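Local coordinates for cobalamin biosynthesis protein CobN (Mycobacterium tuberculosis, PDB 7C6O), which probably serves as the large catalytic subunit of cobaltochelatase, the ligase that inserts cobalt into the corrin ring during cobalamin biosynthesis, at residues L179-A184 with L211-E216; P189-L194 with A244-V249; C346-G351 with L581-L586. All blocks are in the same frame, centred on the assembly; numbering follows the deposited sequence.

The three contacts lie in and beside one mixed, largely parallel seven-stranded sheet and its helices. Interaction 2 pairs strands 190-196 and 246-249 within that sheet. Interaction 1, its centre about 12 Å away, ties the loop before strand 190-196 to helix 206-217, whose L211 and I215 pack on V193, I191 and V248. Interaction 3, centred about 14 Å from interaction 2 and 18 Å from interaction 1, starts on helix 343-361, which packs against helix 206-217 through C346 and A350. Segments of interactions 1 and 2 alternate along the chain; interaction 3 follows both and reaches 230 residues onward, joining this unit to the turn before strand 586-591 of a separate eight-stranded sheet.

Interaction 1 (L179-A184 with L211-E216); sequences LERPDA and LCRAIE
R181 leaves the backbone with CG anti to its carbonyl carbon (chi1 -56°), and a bend at chi3 turns its guanidinium onto helix 206-217, where the extended outer chain of E216 arrives from the opposite direction. The contact is a salt bridge between a surface loop, which links strand 176-178 to strand 190-196, and a helix packed on the mixed seven-stranded sheet to which both strands belong. The arginine grips the carboxylate end-on with two nitrogens: R181 NH1 lies 2.9 Å from E216 OE2, and R181 NH2 lies 3.2 Å from E216 OE1. Both bonds are nearly straight and run close to the guanidinium plane, yet they meet the carboxylate from above its own plane, the two groups being turned 46° apart. C212 supports the arginine from one face, its CB seated over the centre of the guanidinium, 3.5 Å from R181 CZ, while C212 SG approaches R181 CD. E209, one turn earlier on the helix, binds R181 NE and also R213 NE, so two acidic residues hold the arginine and probably temper the nearby like charge of R213. Beyond the bridge, two waters carry the E216 carboxylate on to the loop backbone. One donates to both P182 O and E216 OE2; the other accepts from A184 N at 3.1 Å and donates to E216 OE2.

Interaction 2 (P189-L194 with A244-V249); sequences PTIAVL and ADAMVV
Strands 190-194 and 246-249 run parallel, their axes 4.6 Å apart at closest approach and inclined by 23°, with I191, A192, V193 and L194 opposite A246, M247, V248 and V249. They are adjacent central strands of a mixed seven-stranded sheet. The regular bonds are A192 N to A246 O, V248 N to A192 O, 2.8 Å, and L194 N to V248 O. At the entry to the pair, T190 O receives D245 N at 2.7 Å and, more weakly, A246 N. The D245 side chain returns to the same residue: D245 OD2 accepts T190 N through its anti lone pair at 2.8 Å, and lies 3.3 Å from P189 CA. On one face, I191 CD1 touches A246 CB, and I191 CG2 meets V248 CG2 at 4.0 Å. On the other, A192 CB lies against M247 CG. The bend at chi3 of M247 (59°) brings its CE methyl to L194 CD2, 3.7 Å away, and L194 CB also meets V249 CG1. A244 CB, in the loop leading into strand 246-249, touches A192 CB. Strand 283-289 flanks 246-249; strand 190-196, helix 206-217 and strand 221-227 form a beta-alpha-beta crossover, and helices 206-217 and 343-361 cover the face carrying I191 and V248.

Interaction 3 (C346-G351 with L581-L586); sequences CARVAG and LGDLPL
R348 and D583 approach at a slant, with the guanidinium and carboxylate planes 74° apart, and one bond joins them, from R348 NH1 to D583 OD1, 2.9 Å long and bent to 146° at the hydrogen. The oxygen is met from above the carboxylate plane, 52° out of it, and itself sits somewhat off the guanidinium plane. R348 CG stands anti to the backbone N, and bends at chi2 and chi3 fold the chain back until its guanidinium lies over G582, whose CA is above the centre of the group and 3.9 Å from R348 CZ. D578, on helix 576-581, takes R348 NE in a second salt bridge. The receiving segment opens with a type II' beta turn from L581 to L584, which follows directly on helix 576-581; G582, with positive phi, is the first residue to leave the helical conformation, and strand 586-591 follows. The other carboxylate oxygen faces helix 343-361 where G351 has no side chain: D583 OD2 comes to 3.5 Å from G351 CA. A water extends this grip, donating to A347 O at 2.9 Å and to D583 OD2 at 2.6 Å. One turn beyond G351 on helix 343-361, R355 packs against D583, L584 and P585.

Interaction 1 (L179-A184 with L211-E216)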
ATOM      1  N   LEU A 179     -12.554  30.111 -15.710  1.00 20.78           N
ATOM      2  CA  LEU A 179     -13.840  30.448 -15.112  1.00 21.89           C
ATOM      3  C   LEU A 179     -13.733  31.862 -14.558  1.00 23.83           C
ATOM      4  O   LEU A 179     -13.032  32.097 -13.568  1.00 21.79           O
ATOM      5  CB  LEU A 179     -14.211  29.449 -14.019  1.00 21.02           C
ATOM      6  CG  LEU A 179     -15.550  29.691 -13.321  1.00 22.59           C
ATOM      7  CD1 LEU A 179     -16.707  29.554 -14.301  1.00 24.01           C
ATOM      8  CD2 LEU A 179     -15.726  28.744 -12.143  1.00 22.51           C
ATOM      9  N   GLU A 180     -14.412  32.810 -15.200  1.00 26.16           N
ATOM     10  CA  GLU A 180     -14.262  34.208 -14.820  1.00 26.12           C
ATOM     11  C   GLU A 180     -14.949  34.477 -13.487  1.00 22.87           C
ATOM     12  O   GLU A 180     -16.126  34.153 -13.301  1.00 25.30           O
ATOM     13  CB  GLU A 180     -14.822  35.121 -15.909  1.00 30.26           C
ATOM     14  CG  GLU A 180     -14.058  35.051 -17.229  0.67 33.65           C
ATOM     15  CD  GLU A 180     -12.609  35.498 -17.105  0.53 37.29           C
ATOM     16  OE1 GLU A 180     -12.291  36.268 -16.171  0.42 38.79           O
ATOM     17  OE2 GLU A 180     -11.784  35.081 -17.944  0.71 38.70           O
ATOM     18  N   ARG A 181     -14.202  35.060 -12.557  1.00 22.86           N
ATOM     19  CA  ARG A 181     -14.674  35.394 -11.225  1.00 22.71           C
ATOM     20  C   ARG A 181     -14.094  36.744 -10.837  1.00 25.08           C
ATOM     21  O   ARG A 181     -13.040  37.136 -11.351  1.00 28.37           O
ATOM     22  CB  ARG A 181     -14.248  34.341 -10.188  1.00 23.62           C
ATOM     23  CG  ARG A 181     -14.671  32.920 -10.511  1.00 19.89           C
ATOM     24  CD  ARG A 181     -14.080  31.927  -9.517  1.00 16.65           C
ATOM     25  NE  ARG A 181     -14.639  32.082  -8.176  1.00 17.24           N
ATOM     26  CZ  ARG A 181     -14.018  32.680  -7.165  1.00 18.92           C
ATOM     27  NH1 ARG A 181     -12.802  33.184  -7.327  1.00 20.28           N
ATOM     28  NH2 ARG A 181     -14.614  32.769  -5.984  1.00 18.76           N
ATOM     29  N   PRO A 182     -14.752  37.476  -9.943  1.00 24.11           N
ATOM     30  CA  PRO A 182     -14.170  38.730  -9.458  1.00 28.73           C
ATOM     31  C   PRO A 182     -12.890  38.471  -8.683  1.00 30.76           C
ATOM     32  O   PRO A 182     -12.739  37.450  -8.008  1.00 32.41           O
ATOM     33  CB  PRO A 182     -15.261  39.308  -8.548  1.00 28.24           C
ATOM     34  CG  PRO A 182     -16.508  38.567  -8.900  1.00 28.70           C
ATOM     35  CD  PRO A 182     -16.068  37.211  -9.339  1.00 24.61           C
ATOM     36  N   ASP A 183     -11.957  39.412  -8.793  1.00 31.88           N
ATOM     37  CA  ASP A 183     -10.699  39.336  -8.057  1.00 33.76           C
ATOM     38  C   ASP A 183     -10.942  39.817  -6.633  1.00 32.78           C
ATOM     39  O   ASP A 183     -11.234  40.997  -6.409  1.00 33.41           O
ATOM     40  CB  ASP A 183      -9.626  40.172  -8.749  1.00 37.22           C
ATOM     41  CG  ASP A 183      -8.231  39.895  -8.214  1.00 40.16           C
ATOM     42  OD1 ASP A 183      -8.099  39.468  -7.049  1.00 40.70           O
ATOM     43  OD2 ASP A 183      -7.259  40.107  -8.969  1.00 42.87           O
ATOM     44  N   ALA A 184     -10.820  38.906  -5.666  1.00 30.34           N
ATOM     45  CA  ALA A 184     -10.997  39.255  -4.264  1.00 31.04           C
ATOM     46  C   ALA A 184      -9.810  40.015  -3.689  1.00 32.44           C
ATOM     47  O   ALA A 184      -9.904  40.514  -2.563  1.00 33.35           O
ATOM     48  CB  ALA A 184     -11.251  37.995  -3.433  1.00 31.14           C
ATOM     49  N   LEU A 211     -14.812  25.571  -4.190  1.00 15.88           N
ATOM     50  CA  LEU A 211     -13.393  25.379  -3.913  1.00 16.12           C
ATOM     51  C   LEU A 211     -12.624  26.683  -4.076  1.00 19.09           C
ATOM     52  O   LEU A 211     -11.704  26.968  -3.299  1.00 15.08           O
ATOM     53  CB  LEU A 211     -12.815  24.294  -4.821  1.00 15.53           C
ATOM     54  CG  LEU A 211     -11.360  23.913  -4.529  1.00 17.15           C
ATOM     55  CD1 LEU A 211     -11.181  23.588  -3.049  1.00 15.85           C
ATOM     56  CD2 LEU A 211     -10.915  22.742  -5.392  1.00 18.55           C
ATOM     57  N   CYS A 212     -12.993  27.494  -5.073  1.00 16.74           N
ATOM     58  CA  CYS A 212     -12.356  28.797  -5.241  1.00 16.95           C
ATOM     59  C   CYS A 212     -12.585  29.686  -4.024  1.00 18.52           C
ATOM     60  O   CYS A 212     -11.665  30.373  -3.566  1.00 20.05           O
ATOM     61  CB  CYS A 212     -12.872  29.482  -6.507  1.00 17.85           C
ATOM     62  SG  CYS A 212     -12.274  28.766  -8.054  1.00 20.63           S
ATOM     63  N   ARG A 213     -13.809  29.690  -3.486  1.00 20.43           N
ATOM     64  CA  ARG A 213     -14.083  30.490  -2.295  1.00 19.53           C
ATOM     65  C   ARG A 213     -13.293  29.985  -1.092  1.00 19.07           C
ATOM     66  O   ARG A 213     -12.825  30.782  -0.272  1.00 19.64           O
ATOM     67  CB  ARG A 213     -15.582  30.493  -1.998  1.00 22.26           C
ATOM     68  CG  ARG A 213     -16.404  31.239  -3.037  1.00 25.85           C
ATOM     69  CD  ARG A 213     -17.874  31.284  -2.669  1.00 31.68           C
ATOM     70  NE  ARG A 213     -18.661  31.945  -3.706  1.00 40.37           N
ATOM     71  CZ  ARG A 213     -19.973  32.143  -3.639  1.00 47.71           C
ATOM     72  NH1 ARG A 213     -20.655  31.731  -2.578  1.00 49.44           N
ATOM     73  NH2 ARG A 213     -20.604  32.754  -4.633  1.00 50.88           N
ATOM     74  N   ALA A 214     -13.127  28.664  -0.974  1.00 19.97           N
ATOM     75  CA  ALA A 214     -12.318  28.122   0.112  1.00 18.08           C
ATOM     76  C   ALA A 214     -10.856  28.526  -0.034  1.00 18.37           C
ATOM     77  O   ALA A 214     -10.174  28.783   0.965  1.00 19.51           O
ATOM     78  CB  ALA A 214     -12.454  26.599   0.161  1.00 14.93           C
ATOM     79  N   ILE A 215     -10.359  28.579  -1.273  1.00 17.65           N
ATOM     80  CA  ILE A 215      -8.991  29.035  -1.516  1.00 17.89           C
ATOM     81  C   ILE A 215      -8.832  30.487  -1.088  1.00 20.31           C
ATOM     82  O   ILE A 215      -7.833  30.860  -0.457  1.00 20.29           O
ATOM     83  CB  ILE A 215      -8.624  28.834  -2.998  1.00 20.96           C
ATOM     84  CG1 ILE A 215      -8.497  27.342  -3.314  1.00 16.25           C
ATOM     85  CG2 ILE A 215      -7.344  29.585  -3.347  1.00 21.43           C
ATOM     86  CD1 ILE A 215      -8.442  27.041  -4.796  1.00 15.05           C
ATOM     87  N   GLU A 216      -9.816  31.327  -1.418  1.00 20.37           N
ATOM     88  CA  GLU A 216      -9.785  32.717  -0.974  1.00 21.40           C
ATOM     89  C   GLU A 216      -9.844  32.813   0.546  1.00 22.50           C
ATOM     90  O   GLU A 216      -9.138  33.630   1.148  1.00 23.20           O
ATOM     91  CB  GLU A 216     -10.934  33.495  -1.624  1.00 24.55           C
ATOM     92  CG  GLU A 216     -10.676  33.824  -3.093  1.00 27.27           C
ATOM     93  CD  GLU A 216     -11.942  34.085  -3.891  1.00 26.22           C
ATOM     94  OE1 GLU A 216     -13.041  33.718  -3.423  1.00 23.24           O
ATOM     95  OE2 GLU A 216     -11.830  34.654  -4.998  1.00 24.70           O
TER
HETATM   96  O   HOH W   1     -13.882  36.320  -5.847  1.00 29.62           O
HETATM   97  O   HOH W   2      -9.914  35.955  -6.046  1.00 29.43           O

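Interaction 2 (P189-L194 with A244-V249)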
ATOM      1  N   PRO A 189      -0.562  32.510  -2.323  1.00 26.50           N
ATOM      2  CA  PRO A 189      -0.150  31.783  -3.526  1.00 25.56           C
ATOM      3  C   PRO A 189      -1.316  31.559  -4.475  1.00 23.70           C
ATOM      4  O   PRO A 189      -2.482  31.511  -4.073  1.00 23.99           O
ATOM      5  CB  PRO A 189       0.377  30.454  -2.973  1.00 26.08           C
ATOM      6  CG  PRO A 189      -0.370  30.269  -1.696  1.00 27.27           C
ATOM      7  CD  PRO A 189      -0.558  31.651  -1.126  1.00 28.69           C
ATOM      8  N   THR A 190      -0.983  31.424  -5.754  1.00 24.08           N
ATOM      9  CA  THR A 190      -1.971  31.178  -6.796  1.00 22.46           C
ATOM     10  C   THR A 190      -2.222  29.678  -6.901  1.00 21.88           C
ATOM     11  O   THR A 190      -1.295  28.907  -7.172  1.00 21.06           O
ATOM     12  CB  THR A 190      -1.496  31.743  -8.133  1.00 23.54           C
ATOM     13  OG1 THR A 190      -1.387  33.167  -8.031  1.00 25.11           O
ATOM     14  CG2 THR A 190      -2.478  31.394  -9.239  1.00 25.32           C
ATOM     15  N   ILE A 191      -3.469  29.270  -6.687  1.00 19.54           N
ATOM     16  CA  ILE A 191      -3.856  27.864  -6.678  1.00 20.42           C
ATOM     17  C   ILE A 191      -4.734  27.617  -7.896  1.00 18.42           C
ATOM     18  O   ILE A 191      -5.872  28.097  -7.960  1.00 19.78           O
ATOM     19  CB  ILE A 191      -4.587  27.480  -5.384  1.00 17.04           C
ATOM     20  CG1 ILE A 191      -3.760  27.881  -4.160  1.00 18.93           C
ATOM     21  CG2 ILE A 191      -4.900  25.990  -5.370  1.00 17.30           C
ATOM     22  CD1 ILE A 191      -2.377  27.267  -4.117  1.00 20.06           C
ATOM     23  N   ALA A 192      -4.213  26.872  -8.866  1.00 17.40           N
ATOM     24  CA  ALA A 192      -5.019  26.503 -10.019  1.00 18.70           C
ATOM     25  C   ALA A 192      -6.003  25.402  -9.641  1.00 19.47           C
ATOM     26  O   ALA A 192      -5.693  24.525  -8.830  1.00 18.44           O
ATOM     27  CB  ALA A 192      -4.125  26.041 -11.169  1.00 16.88           C
ATOM     28  N   VAL A 193      -7.202  25.464 -10.216  1.00 16.16           N
ATOM     29  CA  VAL A 193      -8.218  24.426 -10.054  1.00 16.34           C
ATOM     30  C   VAL A 193      -8.579  23.918 -11.444  1.00 19.82           C
ATOM     31  O   VAL A 193      -9.177  24.650 -12.244  1.00 19.31           O
ATOM     32  CB  VAL A 193      -9.459  24.938  -9.312  1.00 14.00           C
ATOM     33  CG1 VAL A 193     -10.477  23.815  -9.140  1.00 11.01           C
ATOM     34  CG2 VAL A 193      -9.062  25.510  -7.960  1.00 16.74           C
ATOM     35  N   LEU A 194      -8.227  22.666 -11.732  1.00 17.07           N
ATOM     36  CA  LEU A 194      -8.417  22.076 -13.053  1.00 16.01           C
ATOM     37  C   LEU A 194      -9.656  21.187 -13.042  1.00 17.57           C
ATOM     38  O   LEU A 194      -9.730  20.228 -12.265  1.00 17.34           O
ATOM     39  CB  LEU A 194      -7.189  21.269 -13.474  1.00 16.53           C
ATOM     40  CG  LEU A 194      -6.048  21.991 -14.197  1.00 24.15           C
ATOM     41  CD1 LEU A 194      -6.470  22.405 -15.602  1.00 22.20           C
ATOM     42  CD2 LEU A 194      -5.560  23.196 -13.403  1.00 26.23           C
ATOM     43  N   ALA A 244       0.851  29.396 -11.694  1.00 24.49           N
ATOM     44  CA  ALA A 244       0.306  28.781 -10.495  1.00 20.57           C
ATOM     45  C   ALA A 244       1.425  28.327  -9.568  1.00 19.35           C
ATOM     46  O   ALA A 244       2.495  27.905 -10.013  1.00 21.53           O
ATOM     47  CB  ALA A 244      -0.581  27.586 -10.852  1.00 20.33           C
ATOM     48  N   ASP A 245       1.165  28.425  -8.266  1.00 17.72           N
ATOM     49  CA  ASP A 245       2.072  27.898  -7.256  1.00 19.01           C
ATOM     50  C   ASP A 245       1.716  26.479  -6.835  1.00 21.39           C
ATOM     51  O   ASP A 245       2.559  25.786  -6.254  1.00 22.39           O
ATOM     52  CB  ASP A 245       2.077  28.818  -6.034  1.00 23.52           C
ATOM     53  CG  ASP A 245       2.526  30.220  -6.377  1.00 28.73           C
ATOM     54  OD1 ASP A 245       3.657  30.366  -6.888  1.00 27.36           O
ATOM     55  OD2 ASP A 245       1.744  31.172  -6.162  1.00 28.32           O
ATOM     56  N   ALA A 246       0.493  26.040  -7.115  1.00 19.01           N
ATOM     57  CA  ALA A 246       0.065  24.670  -6.879  1.00 18.05           C
ATOM     58  C   ALA A 246      -1.201  24.437  -7.689  1.00 18.43           C
ATOM     59  O   ALA A 246      -1.895  25.384  -8.069  1.00 17.84           O
ATOM     60  CB  ALA A 246      -0.176  24.394  -5.390  1.00 13.80           C
ATOM     61  N   MET A 247      -1.493  23.164  -7.950  1.00 15.79           N
ATOM     62  CA  MET A 247      -2.652  22.763  -8.738  1.00 19.12           C
ATOM     63  C   MET A 247      -3.502  21.782  -7.949  1.00 17.17           C
ATOM     64  O   MET A 247      -2.986  20.777  -7.448  1.00 16.38           O
ATOM     65  CB  MET A 247      -2.241  22.093 -10.052  1.00 24.25           C
ATOM     66  CG  MET A 247      -1.510  22.960 -11.044  1.00 31.68           C
ATOM     67  SD  MET A 247      -0.916  21.936 -12.408  1.00 31.96           S
ATOM     68  CE  MET A 247      -2.465  21.261 -13.004  1.00 26.16           C
ATOM     69  N   VAL A 248      -4.799  22.060  -7.859  1.00 14.46           N
ATOM     70  CA  VAL A 248      -5.789  21.067  -7.451  1.00 15.44           C
ATOM     71  C   VAL A 248      -6.475  20.567  -8.715  1.00 16.94           C
ATOM     72  O   VAL A 248      -7.079  21.352  -9.454  1.00 17.76           O
ATOM     73  CB  VAL A 248      -6.810  21.647  -6.463  1.00 13.92           C
ATOM     74  CG1 VAL A 248      -7.818  20.579  -6.076  1.00 14.21           C
ATOM     75  CG2 VAL A 248      -6.113  22.194  -5.226  1.00 13.01           C
ATOM     76  N   VAL A 249      -6.383  19.266  -8.975  1.00 16.20           N
ATOM     77  CA  VAL A 249      -6.919  18.680 -10.196  1.00 15.72           C
ATOM     78  C   VAL A 249      -8.109  17.801  -9.843  1.00 17.83           C
ATOM     79  O   VAL A 249      -8.114  17.120  -8.811  1.00 18.55           O
ATOM     80  CB  VAL A 249      -5.848  17.888 -10.974  1.00 15.81           C
ATOM     81  CG1 VAL A 249      -4.708  18.809 -11.372  1.00 17.05           C
ATOM     82  CG2 VAL A 249      -5.331  16.713 -10.156  1.00 18.19           C
TER

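Interaction 3 (C346-G351 with L581-L586)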
ATOM      1  N   CYS A 346     -14.032  21.426   1.265  1.00 16.94           N
ATOM      2  CA  CYS A 346     -13.376  22.410   0.410  1.00 15.69           C
ATOM      3  C   CYS A 346     -12.266  23.127   1.163  1.00 15.50           C
ATOM      4  O   CYS A 346     -11.197  23.399   0.603  1.00 15.87           O
ATOM      5  CB  CYS A 346     -14.394  23.422  -0.118  1.00 16.08           C
ATOM      6  SG  CYS A 346     -15.432  22.820  -1.466  1.00 18.16           S
ATOM      7  N   ALA A 347     -12.499  23.432   2.442  1.00 16.46           N
ATOM      8  CA  ALA A 347     -11.484  24.102   3.247  1.00 18.75           C
ATOM      9  C   ALA A 347     -10.261  23.216   3.450  1.00 19.62           C
ATOM     10  O   ALA A 347      -9.126  23.709   3.454  1.00 18.29           O
ATOM     11  CB  ALA A 347     -12.078  24.520   4.593  1.00 17.18           C
ATOM     12  N   ARG A 348     -10.469  21.910   3.619  1.00 18.72           N
ATOM     13  CA  ARG A 348      -9.339  20.999   3.780  1.00 17.35           C
ATOM     14  C   ARG A 348      -8.519  20.915   2.499  1.00 16.97           C
ATOM     15  O   ARG A 348      -7.285  20.968   2.537  1.00 16.70           O
ATOM     16  CB  ARG A 348      -9.831  19.613   4.200  1.00 15.55           C
ATOM     17  CG  ARG A 348      -8.739  18.550   4.229  1.00 16.41           C
ATOM     18  CD  ARG A 348      -7.772  18.742   5.397  1.00 17.20           C
ATOM     19  NE  ARG A 348      -8.402  18.469   6.687  1.00 14.78           N
ATOM     20  CZ  ARG A 348      -8.625  19.383   7.627  1.00 17.84           C
ATOM     21  NH1 ARG A 348      -8.257  20.643   7.436  1.00 15.28           N
ATOM     22  NH2 ARG A 348      -9.209  19.035   8.766  1.00 15.27           N
ATOM     23  N   VAL A 349      -9.187  20.780   1.349  1.00 15.92           N
ATOM     24  CA  VAL A 349      -8.468  20.740   0.076  1.00 15.41           C
ATOM     25  C   VAL A 349      -7.762  22.066  -0.173  1.00 16.88           C
ATOM     26  O   VAL A 349      -6.582  22.103  -0.541  1.00 15.90           O
ATOM     27  CB  VAL A 349      -9.425  20.390  -1.077  1.00 17.64           C
ATOM     28  CG1 VAL A 349      -8.683  20.446  -2.407  1.00 18.55           C
ATOM     29  CG2 VAL A 349     -10.038  19.015  -0.867  1.00 14.69           C
ATOM     30  N   ALA A 350      -8.478  23.177   0.025  1.00 17.66           N
ATOM     31  CA  ALA A 350      -7.875  24.493  -0.165  1.00 17.14           C
ATOM     32  C   ALA A 350      -6.722  24.717   0.804  1.00 16.90           C
ATOM     33  O   ALA A 350      -5.668  25.237   0.417  1.00 14.26           O
ATOM     34  CB  ALA A 350      -8.930  25.586   0.002  1.00 13.37           C
ATOM     35  N   GLY A 351      -6.904  24.331   2.069  1.00 17.64           N
ATOM     36  CA  GLY A 351      -5.839  24.500   3.044  1.00 19.08           C
ATOM     37  C   GLY A 351      -4.604  23.696   2.690  1.00 17.97           C
ATOM     38  O   GLY A 351      -3.482  24.205   2.737  1.00 16.84           O
ATOM     39  N   LEU A 581      -3.968  15.381  11.675  1.00 13.24           N
ATOM     40  CA  LEU A 581      -2.989  15.959  10.758  1.00 16.40           C
ATOM     41  C   LEU A 581      -3.440  17.288  10.159  1.00 17.62           C
ATOM     42  O   LEU A 581      -2.608  18.179   9.947  1.00 17.99           O
ATOM     43  CB  LEU A 581      -2.675  14.966   9.635  1.00 14.99           C
ATOM     44  CG  LEU A 581      -1.495  15.316   8.727  1.00 15.66           C
ATOM     45  CD1 LEU A 581      -0.232  15.539   9.553  1.00 17.37           C
ATOM     46  CD2 LEU A 581      -1.271  14.213   7.702  1.00 14.84           C
ATOM     47  N   GLY A 582      -4.732  17.440   9.877  1.00 15.27           N
ATOM     48  CA  GLY A 582      -5.227  18.699   9.336  1.00 16.83           C
ATOM     49  C   GLY A 582      -4.613  19.028   7.988  1.00 15.27           C
ATOM     50  O   GLY A 582      -4.475  18.168   7.111  1.00 15.04           O
ATOM     51  N   ASP A 583      -4.232  20.295   7.819  1.00 13.84           N
ATOM     52  CA  ASP A 583      -3.633  20.789   6.585  1.00 15.37           C
ATOM     53  C   ASP A 583      -2.118  20.612   6.535  1.00 16.99           C
ATOM     54  O   ASP A 583      -1.492  21.069   5.571  1.00 18.69           O
ATOM     55  CB  ASP A 583      -3.962  22.276   6.389  1.00 18.52           C
ATOM     56  CG  ASP A 583      -5.444  22.534   6.194  1.00 21.68           C
ATOM     57  OD1 ASP A 583      -6.162  21.618   5.745  1.00 23.60           O
ATOM     58  OD2 ASP A 583      -5.888  23.666   6.482  1.00 24.46           O
ATOM     59  N   LEU A 584      -1.517  19.969   7.528  1.00 14.46           N
ATOM     60  CA  LEU A 584      -0.056  19.900   7.610  1.00 13.07           C
ATOM     61  C   LEU A 584       0.530  19.081   6.467  1.00 15.57           C
ATOM     62  O   LEU A 584       0.156  17.912   6.299  1.00 14.66           O
ATOM     63  CB  LEU A 584       0.369  19.293   8.943  1.00 15.66           C
ATOM     64  CG  LEU A 584       0.262  20.165  10.190  1.00 18.05           C
ATOM     65  CD1 LEU A 584       0.447  19.309  11.431  1.00 16.82           C
ATOM     66  CD2 LEU A 584       1.297  21.279  10.147  1.00 17.66           C
ATOM     67  N   PRO A 585       1.439  19.639   5.667  1.00 13.66           N
ATOM     68  CA  PRO A 585       2.148  18.818   4.679  1.00 13.89           C
ATOM     69  C   PRO A 585       2.942  17.721   5.370  1.00 14.05           C
ATOM     70  O   PRO A 585       3.559  17.941   6.415  1.00 15.93           O
ATOM     71  CB  PRO A 585       3.066  19.823   3.971  1.00 12.87           C
ATOM     72  CG  PRO A 585       2.417  21.161   4.204  1.00 14.75           C
ATOM     73  CD  PRO A 585       1.803  21.064   5.570  1.00 13.82           C
ATOM     74  N   LEU A 586       2.910  16.526   4.785  1.00 14.64           N
ATOM     75  CA  LEU A 586       3.577  15.356   5.345  1.00 13.73           C
ATOM     76  C   LEU A 586       4.545  14.789   4.317  1.00 15.16           C
ATOM     77  O   LEU A 586       4.134  14.384   3.223  1.00 15.54           O
ATOM     78  CB  LEU A 586       2.559  14.296   5.775  1.00 15.71           C
ATOM     79  CG  LEU A 586       3.101  12.956   6.284  1.00 15.14           C
ATOM     80  CD1 LEU A 586       3.988  13.149   7.506  1.00 17.72           C
ATOM     81  CD2 LEU A 586       1.958  11.988   6.594  1.00 11.20           C
TER
HETATM   82  O   HOH W   3      -8.310  24.436   6.104  1.00 25.46           O